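Local coordinates for endo-beta-1,2-glucanase (Talaromyces funiculosus, PDB 6IMV), which hydrolyses internal beta-1,2-glucosidic linkages of beta-1,2-glucans as an endo-acting glycoside hydrolase, at residues P313-I317 against D318-R322; S438-N441 against A442-G446. All coordinates share one frame; numbering follows the deposited sequence.

Both contacts are local and sit at opposite kinds of helix end: interaction 1 starts helix 318-337 after the loop that follows strand 290-296, and interaction 2, later in the chain, finishes helix 433-443. Their centres are about 17 Å apart and their nearest atoms about 8 Å apart, so they do not touch. Two short elements relate them: helix 387-392 sends F392 to Y315 and packs F387, V390 and L391 on A442, while helix 448-457, entered just after G446, touches P313 and D316. Bound sugars lie about 12 Å from the Y314 side chain and about 10 Å from that of S438, which places both turns outside direct sugar contact, in the helical framework of the enzyme.

Interaction 1: residues P313-I317 against D318-R322; sequences PYYDI and DIIRR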
loop_
_atom_site.group_PDB
_atom_site.type_symbol
_atom_site.label_atom_id
_atom_site.label_comp_id
_atom_site.label_asym_id
_atom_site.label_seq_id
_atom_site.Cartn_x
_atom_site.Cartn_y
_atom_site.Cartn_z
ATOM N N PRO A 313 -10.996 -4.018 -8.802
ATOM C CA PRO A 313 -11.981 -4.969 -8.277
ATOM C C PRO A 313 -11.681 -6.447 -8.584
ATOM O O PRO A 313 -12.524 -7.156 -9.131
ATOM C CB PRO A 313 -13.279 -4.494 -8.955
ATOM C CG PRO A 313 -12.820 -3.942 -10.278
ATOM C CD PRO A 313 -11.493 -3.276 -9.975
ATOM N N TYR A 314 -10.502 -6.908 -8.162
ATOM C CA TYR A 314 -10.100 -8.296 -8.244
ATOM C C TYR A 314 -11.118 -9.214 -7.547
ATOM O O TYR A 314 -11.362 -10.316 -8.014
ATOM C CB TYR A 314 -8.712 -8.476 -7.614
ATOM C CG TYR A 314 -7.581 -8.046 -8.511
ATOM C CD1 TYR A 314 -7.009 -8.944 -9.395
ATOM C CD2 TYR A 314 -7.090 -6.747 -8.489
ATOM C CE1 TYR A 314 -5.975 -8.568 -10.233
ATOM C CE2 TYR A 314 -6.057 -6.354 -9.327
ATOM C CZ TYR A 314 -5.500 -7.269 -10.206
ATOM O OH TYR A 314 -4.483 -6.917 -11.052
ATOM N N TYR A 315 -11.699 -8.762 -6.427
ATOM C CA TYR A 315 -12.551 -9.631 -5.604
ATOM C C TYR A 315 -13.988 -9.698 -6.139
ATOM O O TYR A 315 -14.804 -10.405 -5.546
ATOM C CB TYR A 315 -12.496 -9.209 -4.135
ATOM C CG TYR A 315 -11.165 -9.444 -3.466
ATOM C CD1 TYR A 315 -10.169 -10.199 -4.075
ATOM C CD2 TYR A 315 -10.893 -8.909 -2.212
ATOM C CE1 TYR A 315 -8.939 -10.393 -3.469
ATOM C CE2 TYR A 315 -9.677 -9.115 -1.585
ATOM C CZ TYR A 315 -8.696 -9.865 -2.213
ATOM O OH TYR A 315 -7.486 -10.079 -1.613
ATOM N N ASP A 316 -14.279 -9.016 -7.262
ATOM C CA ASP A 316 -15.506 -9.249 -8.041
ATOM C C ASP A 316 -15.449 -10.619 -8.725
ATOM O O ASP A 316 -16.472 -11.130 -9.130
ATOM C CB ASP A 316 -15.746 -8.166 -9.100
ATOM C CG ASP A 316 -16.184 -6.820 -8.552
ATOM O OD1 ASP A 316 -16.214 -6.687 -7.339
ATOM O OD2 ASP A 316 -16.491 -5.916 -9.354
ATOM N N ILE A 317 -14.249 -11.191 -8.898
ATOM C CA ILE A 317 -14.074 -12.503 -9.525
ATOM C C ILE A 317 -13.952 -13.544 -8.403
ATOM O O ILE A 317 -13.030 -13.472 -7.589
ATOM C CB ILE A 317 -12.851 -12.518 -10.468
ATOM C CG1 ILE A 317 -12.992 -11.516 -11.623
ATOM C CG2 ILE A 317 -12.595 -13.920 -10.998
ATOM C CD1 ILE A 317 -12.642 -10.085 -11.268
ATOM N N ASP A 318 -14.875 -14.515 -8.384
ATOM C CA ASP A 318 -15.020 -15.427 -7.253
ATOM C C ASP A 318 -13.776 -16.319 -7.117
ATOM O O ASP A 318 -13.329 -16.544 -6.010
ATOM C CB ASP A 318 -16.290 -16.277 -7.344
ATOM C CG ASP A 318 -16.602 -17.024 -6.053
ATOM O OD1 ASP A 318 -16.530 -16.397 -4.979
ATOM O OD2 ASP A 318 -16.881 -18.236 -6.128
ATOM N N ILE A 319 -13.219 -16.824 -8.227
ATOM C CA ILE A 319 -12.018 -17.697 -8.124
ATOM C C ILE A 319 -10.870 -16.906 -7.478
ATOM O O ILE A 319 -10.081 -17.459 -6.699
ATOM C CB ILE A 319 -11.589 -18.325 -9.465
ATOM C CG1 ILE A 319 -10.416 -19.292 -9.270
ATOM C CG2 ILE A 319 -11.255 -17.283 -10.520
ATOM C CD1 ILE A 319 -10.704 -20.429 -8.314
ATOM N N ILE A 320 -10.799 -15.608 -7.780
ATOM C CA ILE A 320 -9.741 -14.756 -7.239
ATOM C C ILE A 320 -10.007 -14.512 -5.753
ATOM O O ILE A 320 -9.095 -14.652 -4.934
ATOM C CB ILE A 320 -9.591 -13.444 -8.029
ATOM C CG1 ILE A 320 -9.261 -13.727 -9.497
ATOM C CG2 ILE A 320 -8.548 -12.555 -7.366
ATOM C CD1 ILE A 320 -9.029 -12.482 -10.356
ATOM N N ARG A 321 -11.253 -14.162 -5.417
ATOM C CA ARG A 321 -11.646 -13.941 -4.031
ATOM C C ARG A 321 -11.296 -15.177 -3.184
ATOM O O ARG A 321 -10.758 -15.041 -2.085
ATOM C CB ARG A 321 -13.136 -13.593 -3.960
ATOM C CG ARG A 321 -13.596 -13.090 -2.600
ATOM C CD ARG A 321 -15.108 -12.938 -2.570
ATOM N NE ARG A 321 -15.625 -12.293 -3.764
ATOM C CZ ARG A 321 -16.324 -12.904 -4.719
ATOM N NH1 ARG A 321 -16.735 -12.222 -5.773
ATOM N NH2 ARG A 321 -16.605 -14.191 -4.612
ATOM N N ARG A 322 -11.576 -16.373 -3.712
ATOM C CA ARG A 322 -11.342 -17.647 -2.992
ATOM C C ARG A 322 -9.838 -17.880 -2.773
ATOM O O ARG A 322 -9.426 -18.252 -1.686
ATOM C CB ARG A 322 -11.967 -18.822 -3.754
ATOM C CG ARG A 322 -13.483 -18.905 -3.644
ATOM C CD ARG A 322 -14.076 -19.841 -4.681
ATOM N NE ARG A 322 -13.575 -21.206 -4.548
ATOM C CZ ARG A 322 -13.349 -22.046 -5.557
ATOM N NH1 ARG A 322 -12.799 -23.220 -5.313
ATOM N NH2 ARG A 322 -13.641 -21.718 -6.805
#
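I320 packs back onto I317, the residue at the N-cap position just before helix 318-337, and this apolar pair is the tight part of the turn. I320 CG1 lies 3.7 Å from I317 CG2, and its CD1 comes 3.8 Å from I317 CB. With I320 CG1 anti to the carbonyl carbon (chi1 -59°), the longer branch runs over I317, while CG2 turns to Y314, 4.1 Å from Y314 CB; CD1 reaches the edge of the Y314 ring. With an alanine in its place, a gap is likely to open between I317 and the Y314 ring edge. The backbone bonds run alongside this packing: R321 N gives I317 O a straight bond (2.9 Å, N-H...O 167°), an i to i+4 bond of the first helical turn, while the bond from I320 N to the same oxygen is weak. The solvent side is looser. D316 and D318 are exposed, though D316 OD2 is hydrogen-bonded to Y461 OH, and the R321 guanidinium, bent back toward Y315 O, makes weak bonds there through NE and NH1, doubtful because R321 has two conformers. Deeper in, Y314 OH is held by E252 and W256. Around the contact, helix 461-475 covers I317 through I468 and E469 and I320 through Y472, helix 448-457 borders P313 and D316, and F392 of helix 387-392 meets the Y315 ring.

Interaction 2: residues S438-N441 against A442-G446; sequences STVN and AILGG
The carbonyl O of N441 accepts the N-H of G446 at 2.9 Å, with an N-H...O angle of 158° and the donor tilted out of the carbonyl plane. Further back, the acceptors are filled in regular i to i+4 order: S438 O takes A442 N at 3.0 Å, T439 O takes I443 N at 2.9 Å with the donor nearly in line with the C=O, and V440 O takes L444 N at 3.0 Å, in the carbonyl plane. G445 N then turns to A442 O, also at 3.0 Å. Together with the G446 bond and the positive phi of G445 (89°), this is a Schellman motif, which ends helix 433-443 and gives the N441 and A442 carbonyls donors from the two glycines. Both glycines have positive phi, a conformation that favours residues without a side chain. V440 CG1, anti to the backbone N (chi1 170°), lies alongside L444 CD1 at 4.1 Å, and L444 CG also packs on V440 O. Two buried side-chain groups find partners outside the turn: N441 ND2 donates to L85 O of helix 80-94, and S438 OG bonds to D434 O, one turn earlier on the same helix, in a residue of the glucose pocket.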
loop_
_atom_site.group_PDB
_atom_site.type_symbol
_atom_site.label_atom_id
_atom_site.label_comp_id
_atom_site.label_asym_id
_atom_site.label_seq_id
_atom_site.Cartn_x
_atom_site.Cartn_y
_atom_site.Cartn_z
ATOM N N SER A 438 -1.736 1.756 4.922
ATOM C CA SER A 438 -2.160 0.549 4.193
ATOM C C SER A 438 -3.354 -0.095 4.928
ATOM O O SER A 438 -4.375 -0.431 4.328
ATOM C CB SER A 438 -1.021 -0.431 4.055
ATOM O OG SER A 438 -0.389 -0.627 5.317
ATOM N N THR A 439 -3.206 -0.250 6.247
ATOM C CA THR A 439 -4.220 -0.825 7.102
ATOM C C THR A 439 -5.470 0.062 7.095
ATOM O O THR A 439 -6.581 -0.430 6.949
ATOM C CB THR A 439 -3.702 -1.032 8.527
ATOM O OG1 THR A 439 -2.493 -1.786 8.419
ATOM C CG2 THR A 439 -4.709 -1.745 9.406
ATOM N N VAL A 440 -5.270 1.372 7.226
ATOM C CA VAL A 440 -6.376 2.323 7.182
ATOM C C VAL A 440 -7.162 2.117 5.881
ATOM O O VAL A 440 -8.394 1.990 5.916
ATOM C CB VAL A 440 -5.894 3.774 7.347
ATOM C CG1 VAL A 440 -7.010 4.775 7.051
ATOM C CG2 VAL A 440 -5.308 4.001 8.733
ATOM N N ASN A 441 -6.452 2.044 4.750
ATOM C CA ASN A 441 -7.098 1.918 3.436
ATOM C C ASN A 441 -7.853 0.583 3.337
ATOM O O ASN A 441 -8.909 0.520 2.713
ATOM C CB ASN A 441 -6.107 2.151 2.295
ATOM C CG ASN A 441 -5.989 3.618 1.951
ATOM O OD1 ASN A 441 -7.002 4.269 1.689
ATOM N ND2 ASN A 441 -4.774 4.152 1.962
ATOM N N ALA A 442 -7.343 -0.470 3.986
ATOM C CA ALA A 442 -8.051 -1.755 4.044
ATOM C C ALA A 442 -9.334 -1.639 4.894
ATOM O O ALA A 442 -10.371 -2.176 4.529
ATOM C CB ALA A 442 -7.126 -2.831 4.546
ATOM N N ILE A 443 -9.257 -0.937 6.028
ATOM C CA ILE A 443 -10.421 -0.694 6.897
ATOM C C ILE A 443 -11.522 0.033 6.105
ATOM O O ILE A 443 -12.687 -0.252 6.300
ATOM C CB ILE A 443 -10.007 0.082 8.164
ATOM C CG1 ILE A 443 -9.257 -0.817 9.150
ATOM C CG2 ILE A 443 -11.200 0.776 8.812
ATOM C CD1 ILE A 443 -8.510 -0.069 10.238
ATOM N N LEU A 444 -11.140 0.940 5.195
ATOM C CA LEU A 444 -12.094 1.736 4.378
ATOM C C LEU A 444 -12.594 0.947 3.156
ATOM O O LEU A 444 -13.398 1.462 2.384
ATOM C CB LEU A 444 -11.403 3.029 3.932
ATOM C CG LEU A 444 -11.045 3.991 5.061
ATOM C CD1 LEU A 444 -10.239 5.160 4.529
ATOM C CD2 LEU A 444 -12.303 4.487 5.766
ATOM N N GLY A 445 -12.100 -0.282 2.979
ATOM C CA GLY A 445 -12.578 -1.211 1.970
ATOM C C GLY A 445 -11.850 -1.073 0.639
ATOM O O GLY A 445 -12.354 -1.531 -0.379
ATOM N N GLY A 446 -10.664 -0.447 0.631
ATOM C CA GLY A 446 -9.960 -0.147 -0.613
ATOM C C GLY A 446 -10.716 0.885 -1.433
ATOM O O GLY A 446 -11.715 1.456 -0.945
#